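Local coordinates for protein cadherin-related family member 2 (Mus musculus, PDB 5CYX) that probably mediates calcium-dependent adhesion between neighbouring microvilli by forming heterophilic complexes with CDHR5 through its extracellular domain, at residues D214-S228 with L242-N254. Residues are numbered along the deposited sequence; the frame is centred on the assembly and turned at random.
With CA (calcium ion), chain E; CA (calcium ion), chain F.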
# COMPACT_ATOMS: atom_id res chain seq x y z
N ASP A 214 -6.62 21.98 -9.89
CA ASP A 214 -6.03 22.09 -11.21
C ASP A 214 -4.65 22.74 -11.06
O ASP A 214 -4.50 23.80 -10.38
CB ASP A 214 -6.92 22.90 -12.15
CG ASP A 214 -6.58 22.70 -13.61
OD1 ASP A 214 -5.63 21.87 -13.97
OD2 ASP A 214 -7.27 23.35 -14.40
N GLU A 215 -3.65 22.08 -11.65
CA GLU A 215 -2.29 22.60 -11.65
C GLU A 215 -1.85 22.94 -13.07
O GLU A 215 -2.37 22.39 -14.00
CB GLU A 215 -1.34 21.61 -11.01
CG GLU A 215 -1.55 21.41 -9.52
CD GLU A 215 -0.54 20.40 -8.97
OE1 GLU A 215 -0.71 19.17 -9.10
OE2 GLU A 215 0.48 20.86 -8.44
N PRO A 216 -0.92 23.89 -13.23
CA PRO A 216 -0.62 24.36 -14.57
C PRO A 216 0.31 23.40 -15.32
O PRO A 216 1.53 23.49 -15.18
CB PRO A 216 0.01 25.72 -14.34
CG PRO A 216 0.61 25.64 -12.97
CD PRO A 216 -0.28 24.72 -12.19
N ASP A 217 -0.28 22.46 -16.07
CA ASP A 217 0.50 21.50 -16.85
C ASP A 217 -0.09 21.19 -18.21
O ASP A 217 0.27 20.18 -18.79
CB ASP A 217 0.63 20.20 -16.05
CG ASP A 217 -0.72 19.52 -15.79
OD1 ASP A 217 -1.83 20.08 -16.03
OD2 ASP A 217 -0.65 18.38 -15.32
N LEU A 218 -0.97 22.04 -18.72
CA LEU A 218 -1.47 21.92 -20.06
C LEU A 218 -1.18 23.23 -20.75
O LEU A 218 -1.39 24.34 -20.19
CB LEU A 218 -2.97 21.62 -20.02
CG LEU A 218 -3.36 20.27 -19.42
CD1 LEU A 218 -4.87 20.21 -19.26
CD2 LEU A 218 -2.90 19.14 -20.33
N ASP A 219 -0.70 23.12 -21.99
CA ASP A 219 -0.36 24.29 -22.78
C ASP A 219 -1.63 25.03 -23.24
O ASP A 219 -2.71 24.45 -23.25
CB ASP A 219 0.52 23.90 -23.99
CG ASP A 219 1.98 23.56 -23.59
OD1 ASP A 219 2.43 23.89 -22.47
OD2 ASP A 219 2.68 22.95 -24.43
N PRO A 220 -1.49 26.32 -23.61
CA PRO A 220 -2.61 27.07 -24.21
C PRO A 220 -2.96 26.63 -25.63
O PRO A 220 -2.09 26.14 -26.34
CB PRO A 220 -2.07 28.49 -24.26
CG PRO A 220 -0.61 28.30 -24.41
CD PRO A 220 -0.27 27.13 -23.53
N ARG A 221 -4.21 26.82 -26.03
CA ARG A 221 -4.69 26.47 -27.39
C ARG A 221 -5.40 27.61 -28.09
O ARG A 221 -6.31 28.23 -27.54
CB ARG A 221 -5.67 25.32 -27.31
CG ARG A 221 -5.02 23.98 -27.08
CD ARG A 221 -6.07 22.95 -26.73
NE ARG A 221 -5.76 21.64 -27.33
CZ ARG A 221 -5.88 21.32 -28.62
NH1 ARG A 221 -5.55 20.09 -29.01
NH2 ARG A 221 -6.31 22.20 -29.53
N PHE A 222 -5.01 27.87 -29.33
CA PHE A 222 -5.70 28.85 -30.14
C PHE A 222 -7.16 28.46 -30.37
O PHE A 222 -7.50 27.29 -30.43
CB PHE A 222 -4.98 29.04 -31.47
CG PHE A 222 -3.70 29.80 -31.34
CD1 PHE A 222 -3.70 31.19 -31.35
CD2 PHE A 222 -2.50 29.13 -31.17
CE1 PHE A 222 -2.53 31.89 -31.21
CE2 PHE A 222 -1.31 29.83 -31.00
CZ PHE A 222 -1.33 31.21 -31.04
N ILE A 223 -8.01 29.47 -30.47
CA ILE A 223 -9.45 29.28 -30.65
C ILE A 223 -9.78 28.69 -32.03
O ILE A 223 -10.70 27.89 -32.15
CB ILE A 223 -10.19 30.64 -30.42
CG1 ILE A 223 -10.06 31.05 -28.95
CG2 ILE A 223 -11.65 30.59 -30.83
CD1 ILE A 223 -10.40 29.96 -27.95
N ARG A 224 -9.04 29.08 -33.06
CA ARG A 224 -9.32 28.68 -34.44
C ARG A 224 -8.13 27.98 -35.05
O ARG A 224 -6.99 28.27 -34.71
CB ARG A 224 -9.66 29.90 -35.29
CG ARG A 224 -10.78 30.74 -34.70
CD ARG A 224 -11.29 31.76 -35.71
NE ARG A 224 -12.47 32.45 -35.20
CZ ARG A 224 -13.23 33.28 -35.91
NH1 ARG A 224 -12.96 33.56 -37.18
NH2 ARG A 224 -14.29 33.85 -35.33
N GLU A 225 -8.41 27.04 -35.95
CA GLU A 225 -7.36 26.36 -36.69
C GLU A 225 -6.83 27.24 -37.83
O GLU A 225 -5.67 27.11 -38.27
CB GLU A 225 -7.90 25.06 -37.24
CG GLU A 225 -6.86 24.25 -38.01
CD GLU A 225 -7.42 22.96 -38.57
OE1 GLU A 225 -7.02 22.58 -39.69
OE2 GLU A 225 -8.26 22.33 -37.90
N PHE A 226 -7.69 28.17 -38.27
CA PHE A 226 -7.31 29.15 -39.27
C PHE A 226 -7.63 30.58 -38.85
O PHE A 226 -8.65 30.87 -38.20
CB PHE A 226 -8.02 28.84 -40.58
CG PHE A 226 -7.66 27.50 -41.14
CD1 PHE A 226 -6.34 27.21 -41.51
CD2 PHE A 226 -8.64 26.51 -41.31
CE1 PHE A 226 -6.01 25.97 -42.05
CE2 PHE A 226 -8.31 25.27 -41.84
CZ PHE A 226 -7.00 25.00 -42.22
N TYR A 227 -6.71 31.47 -39.20
CA TYR A 227 -6.93 32.91 -39.15
C TYR A 227 -6.30 33.49 -40.42
O TYR A 227 -5.14 33.19 -40.76
CB TYR A 227 -6.25 33.54 -37.93
CG TYR A 227 -6.93 33.43 -36.56
CD1 TYR A 227 -7.96 34.30 -36.16
CD2 TYR A 227 -6.44 32.56 -35.61
CE1 TYR A 227 -8.52 34.21 -34.87
CE2 TYR A 227 -6.98 32.45 -34.33
CZ TYR A 227 -8.02 33.27 -33.94
OH TYR A 227 -8.55 33.16 -32.65
N SER A 228 -7.06 34.30 -41.14
CA SER A 228 -6.45 35.24 -42.09
C SER A 228 -7.18 36.58 -42.09
O SER A 228 -8.23 36.74 -41.46
CB SER A 228 -6.35 34.64 -43.50
OG SER A 228 -7.55 34.04 -43.89
N LEU A 242 -5.99 42.07 -37.35
CA LEU A 242 -6.93 41.12 -36.74
C LEU A 242 -6.52 40.74 -35.33
O LEU A 242 -5.36 40.95 -34.93
CB LEU A 242 -7.06 39.83 -37.57
CG LEU A 242 -5.95 38.78 -37.45
CD1 LEU A 242 -6.43 37.47 -38.03
CD2 LEU A 242 -4.66 39.26 -38.12
N THR A 243 -7.47 40.14 -34.62
CA THR A 243 -7.26 39.61 -33.30
C THR A 243 -7.21 38.10 -33.34
O THR A 243 -8.11 37.46 -33.89
CB THR A 243 -8.42 40.03 -32.40
OG1 THR A 243 -8.64 41.42 -32.60
CG2 THR A 243 -8.10 39.74 -30.90
N VAL A 244 -6.15 37.52 -32.76
CA VAL A 244 -6.11 36.09 -32.47
C VAL A 244 -6.28 35.90 -30.98
O VAL A 244 -6.05 36.82 -30.21
CB VAL A 244 -4.82 35.39 -32.95
CG1 VAL A 244 -4.74 35.42 -34.46
CG2 VAL A 244 -3.57 36.03 -32.37
N GLU A 245 -6.70 34.70 -30.61
CA GLU A 245 -6.88 34.33 -29.23
C GLU A 245 -6.44 32.89 -28.99
O GLU A 245 -6.74 31.98 -29.76
CB GLU A 245 -8.34 34.53 -28.82
CG GLU A 245 -8.55 34.47 -27.31
CD GLU A 245 -9.99 34.68 -26.90
OE1 GLU A 245 -10.27 34.63 -25.69
OE2 GLU A 245 -10.86 34.88 -27.77
N ALA A 246 -5.66 32.70 -27.93
CA ALA A 246 -5.35 31.41 -27.37
C ALA A 246 -5.71 31.44 -25.92
O ALA A 246 -5.59 32.48 -25.28
CB ALA A 246 -3.88 31.12 -27.53
N VAL A 247 -6.17 30.32 -25.39
CA VAL A 247 -6.58 30.27 -23.98
C VAL A 247 -5.94 29.09 -23.28
O VAL A 247 -5.64 28.06 -23.90
CB VAL A 247 -8.12 30.21 -23.82
CG1 VAL A 247 -8.78 31.42 -24.48
CG2 VAL A 247 -8.70 28.94 -24.41
N ASP A 248 -5.79 29.24 -21.98
CA ASP A 248 -5.18 28.24 -21.12
C ASP A 248 -6.08 27.01 -21.06
O ASP A 248 -7.27 27.12 -20.76
CB ASP A 248 -4.98 28.86 -19.74
CG ASP A 248 -4.35 27.94 -18.76
OD1 ASP A 248 -3.88 26.85 -19.17
OD2 ASP A 248 -4.28 28.32 -17.57
N SER A 249 -5.51 25.83 -21.37
CA SER A 249 -6.27 24.58 -21.31
C SER A 249 -6.54 24.14 -19.89
O SER A 249 -7.41 23.32 -19.66
CB SER A 249 -5.55 23.47 -22.10
OG SER A 249 -5.38 23.89 -23.42
N ASP A 250 -5.80 24.69 -18.91
CA ASP A 250 -6.09 24.42 -17.52
C ASP A 250 -7.27 25.32 -17.11
O ASP A 250 -7.09 26.50 -16.69
CB ASP A 250 -4.85 24.62 -16.62
CG ASP A 250 -3.63 23.81 -17.07
OD1 ASP A 250 -3.61 22.63 -16.83
OD2 ASP A 250 -2.69 24.37 -17.68
N LYS A 251 -8.46 24.76 -17.16
CA LYS A 251 -9.72 25.51 -16.99
C LYS A 251 -9.99 25.86 -15.52
O LYS A 251 -10.82 26.69 -15.27
CB LYS A 251 -10.94 24.78 -17.57
CG LYS A 251 -10.80 24.36 -19.03
CD LYS A 251 -10.69 25.54 -19.98
CE LYS A 251 -10.54 25.05 -21.41
NZ LYS A 251 -10.04 26.12 -22.30
N GLY A 252 -9.32 25.22 -14.59
CA GLY A 252 -9.34 25.62 -13.20
C GLY A 252 -8.42 26.78 -12.87
O GLY A 252 -8.41 27.24 -11.75
N ILE A 253 -7.64 27.21 -13.85
CA ILE A 253 -6.64 28.22 -13.72
C ILE A 253 -6.96 29.40 -14.61
O ILE A 253 -7.02 30.51 -14.11
CB ILE A 253 -5.19 27.66 -13.94
CG1 ILE A 253 -4.83 26.70 -12.79
CG2 ILE A 253 -4.13 28.77 -13.91
CD1 ILE A 253 -3.66 25.75 -13.06
N ASN A 254 -7.17 29.18 -15.90
CA ASN A 254 -7.33 30.27 -16.90
C ASN A 254 -6.35 31.43 -16.68
O ASN A 254 -6.74 32.57 -16.42
CB ASN A 254 -8.77 30.85 -16.97
CG ASN A 254 -9.83 29.84 -16.65
OD1 ASN A 254 -10.11 28.93 -17.45
ND2 ASN A 254 -10.48 30.03 -15.50
CA CA E . -3.81 21.02 -15.14
CA CA F . -1.67 26.05 -18.65
O HOH W 1 -2.13 27.18 -16.47
O HOH W 2 -5.26 19.30 -15.89
O HOH W 3 0.66 25.32 -17.94
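D250 reaches across to the linker 214-219 and joins two calcium ions where the second cadherin repeat (EC2) meets the third (EC3), the calcium-bridged junction characteristic of cadherins. With CG anti to its carbonyl carbon (chi1 -55°), its carboxylate splits between them: OD1 binds one calcium together with D214 OD1, E215 O and D217 OD1, while OD2 binds the other with L218 O and D248 OD1. E116 of EC2 and one water fill out the first site, E304 of EC3 and two waters the second. D250 OD2 also accepts a hydrogen bond from L218 N through its syn lone pair (3.1 Å). D214 keeps OD1 for the calcium and turns the anti lone pair of OD2 to G252 N (2.8 Å). Beside this site I253 CD1 lies against P216 CD at 3.6 Å. Farther into EC3, S249 OG donates to D219 O (2.7 Å), almost in line with the carbonyl, and strand 220-222 pairs antiparallel with 246-248 through R221 and V247. F222 carries A246 CB over one ring face and V244 CG2 near its edge, and packs on M318 and A302 of the facing sheet of the sandwich. Y227 is sandwiched: R224 CB sits near the rim of one ring face, and V244 CG1 covers the centre of the opposite one, 3.5 Å from the centroid. At the far end of that ring, Y227 OH accepts the backbone N-H of E245 at 3.2 Å.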